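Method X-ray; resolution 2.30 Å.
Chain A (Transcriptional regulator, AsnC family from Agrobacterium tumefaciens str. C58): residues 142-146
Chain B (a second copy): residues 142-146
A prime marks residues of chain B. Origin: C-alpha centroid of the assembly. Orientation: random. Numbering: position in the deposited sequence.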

# COMPACT_ATOMS: atom_id res chain seq x y z
N LYS A 142 -21.47 11.41 -13.24
CA LYS A 142 -22.09 10.91 -14.48
C LYS A 142 -22.50 9.46 -14.29
O LYS A 142 -21.74 8.67 -13.78
CB LYS A 142 -21.12 11.03 -15.68
CG LYS A 142 -21.69 10.59 -17.02
CD LYS A 142 -20.58 10.59 -18.06
CE LYS A 142 -21.07 10.47 -19.49
NZ LYS A 142 -19.91 10.42 -20.44
N TYR A 143 -23.69 9.12 -14.75
CA TYR A 143 -24.07 7.73 -14.94
C TYR A 143 -24.94 7.62 -16.18
O TYR A 143 -26.07 8.08 -16.22
CB TYR A 143 -24.76 7.12 -13.69
CG TYR A 143 -25.38 5.76 -13.95
CD1 TYR A 143 -24.68 4.59 -13.74
CD2 TYR A 143 -26.68 5.66 -14.40
CE1 TYR A 143 -25.27 3.33 -13.98
CE2 TYR A 143 -27.27 4.43 -14.64
CZ TYR A 143 -26.56 3.27 -14.43
OH TYR A 143 -27.17 2.07 -14.68
N THR A 144 -24.40 6.93 -17.18
CA THR A 144 -25.11 6.70 -18.40
C THR A 144 -25.06 5.22 -18.76
O THR A 144 -24.09 4.51 -18.43
CB THR A 144 -24.50 7.54 -19.57
OG1 THR A 144 -25.38 7.47 -20.69
CG2 THR A 144 -23.13 7.02 -19.98
N THR A 145 -26.11 4.80 -19.47
CA THR A 145 -26.24 3.45 -20.03
C THR A 145 -25.92 3.45 -21.54
O THR A 145 -25.91 2.40 -22.19
CB THR A 145 -27.70 2.95 -19.78
OG1 THR A 145 -28.63 3.77 -20.50
CG2 THR A 145 -28.02 3.01 -18.28
N GLU A 146 -25.67 4.64 -22.08
CA GLU A 146 -25.17 4.85 -23.46
C GLU A 146 -23.72 4.40 -23.59
O GLU A 146 -22.82 4.88 -22.90
CB GLU A 146 -25.26 6.33 -23.86
CG GLU A 146 -26.69 6.84 -23.89
CD GLU A 146 -26.82 8.35 -23.91
OE1 GLU A 146 -25.87 9.02 -24.37
OE2 GLU A 146 -27.86 8.88 -23.49
N LYS B 142 -22.15 -9.36 -13.73
CA LYS B 142 -23.50 -8.76 -13.71
C LYS B 142 -23.41 -7.30 -14.10
O LYS B 142 -22.56 -6.58 -13.62
CB LYS B 142 -24.14 -8.89 -12.31
CG LYS B 142 -25.56 -8.37 -12.20
CD LYS B 142 -26.00 -8.40 -10.74
CE LYS B 142 -27.49 -8.18 -10.54
NZ LYS B 142 -27.82 -8.17 -9.07
N TYR B 143 -24.33 -6.86 -14.94
CA TYR B 143 -24.57 -5.44 -15.14
C TYR B 143 -26.06 -5.21 -15.36
O TYR B 143 -26.63 -5.60 -16.36
CB TYR B 143 -23.72 -4.84 -16.28
CG TYR B 143 -24.13 -3.43 -16.67
CD1 TYR B 143 -23.55 -2.32 -16.09
CD2 TYR B 143 -25.11 -3.21 -17.62
CE1 TYR B 143 -23.94 -1.01 -16.45
CE2 TYR B 143 -25.50 -1.95 -17.99
CZ TYR B 143 -24.92 -0.84 -17.40
OH TYR B 143 -25.33 0.41 -17.79
N THR B 144 -26.66 -4.52 -14.40
CA THR B 144 -28.05 -4.19 -14.47
C THR B 144 -28.25 -2.71 -14.20
O THR B 144 -27.47 -2.08 -13.46
CB THR B 144 -28.89 -5.03 -13.44
OG1 THR B 144 -30.27 -4.85 -13.73
CG2 THR B 144 -28.60 -4.59 -12.01
N THR B 145 -29.32 -2.19 -14.81
CA THR B 145 -29.79 -0.81 -14.61
C THR B 145 -30.99 -0.76 -13.65
O THR B 145 -31.50 0.30 -13.31
CB THR B 145 -30.18 -0.22 -16.01
OG1 THR B 145 -31.30 -0.94 -16.55
CG2 THR B 145 -28.98 -0.32 -16.97
N GLU B 146 -31.45 -1.95 -13.24
CA GLU B 146 -32.47 -2.13 -12.18
C GLU B 146 -31.92 -1.77 -10.81
O GLU B 146 -30.93 -2.35 -10.33
CB GLU B 146 -32.97 -3.58 -12.15
CG GLU B 146 -33.67 -3.99 -13.43
CD GLU B 146 -33.84 -5.49 -13.60
OE1 GLU B 146 -33.88 -6.21 -12.57
OE2 GLU B 146 -33.97 -5.97 -14.75
O HOH W 1 -25.85 0.12 -13.18
O HOH W 2 -29.94 2.42 -13.24
O HOH W 3 -23.27 2.20 -17.19
O HOH W 4 -25.30 0.19 -20.92

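The two stretches meet across an exact two-fold axis, so each interaction made by one copy is repeated by the other. The contact is small, burying 150 Å² summed over both sides, and nearly all of that area belongs to Tyr143 and Thr145 with their symmetry mates. No direct hydrogen bond crosses between the stretches. Methyl and hydroxyl groups meet at van der Waals distance near the axis, and four ordered waters supply the polar links.

Tyr143, at the end of a strand, covers the most surface. Its CA-to-CB bond points sideways relative to the other stretch, yet with chi1 at 170° (t) and chi2 at 92° the ring carries its hydroxyl to the partner. Tyr143 OH lies 3.8 Å from Thr145′ CG2, a contact in which the phenol oxygen rests against a methyl group, and the reciprocal pair, Thr145 CG2 and Tyr143′ OH, has the same separation. The two tyrosine hydroxyls approach each other but do not bond: Tyr143 OH and Tyr143′ OH are 4.0 Å apart, too far for a direct hydrogen bond.

Thr145 is the residue whose side chain brings its methyl close to the axis. Its CA-to-CB bond is directed toward the other stretch, and it is also the point of closest backbone register, with Thr145 CA and Thr145′ CA 7.8 Å apart. The methyl groups fill the space between these backbones: Thr145 CG2 meets Thr145′ CG2 at 3.7 Å, the shortest direct contact between the stretches. Each methyl therefore touches both its own symmetry mate and the opposing tyrosine hydroxyl, forming a compact cluster of two methyls and two phenol oxygens around the axis. The residue is buried in the assembly as a whole.

The hydroxyls find their polar partners through water. Tyr143 OH donates to water 1 at 2.8 Å from the water oxygen, and that water in turn donates to Thr144′ O, 2.7 Å from its own oxygen. The bridge spans a gap that is not closed directly, since Tyr143 OH and Thr144′ O are 4.3 Å apart. Water 2 makes a second bridge: its oxygen lies 3.1 Å from Tyr143 OH and 2.6 Å from Thr145′ O, and it donates to both. Each tyrosine hydroxyl thus acts as donor to one water and acceptor from another, linking it to two successive backbone carbonyls of the other copy. Waters 3 and 4 repeat the arrangement around Tyr143′ OH, reaching Thr144 O and Thr145 O.

Thr144 contributes to the contact chiefly through its carbonyl, because its CA-to-CB bond points away from the other stretch. Its side chain is used within its own chain instead: Glu146 N donates to Thr144 OG1 at 3.2 Å, a hydrogen bond that ties the backbone just beyond Thr145 to the threonine just before it. Lys142 and Glu146 bury no surface against the other stretch.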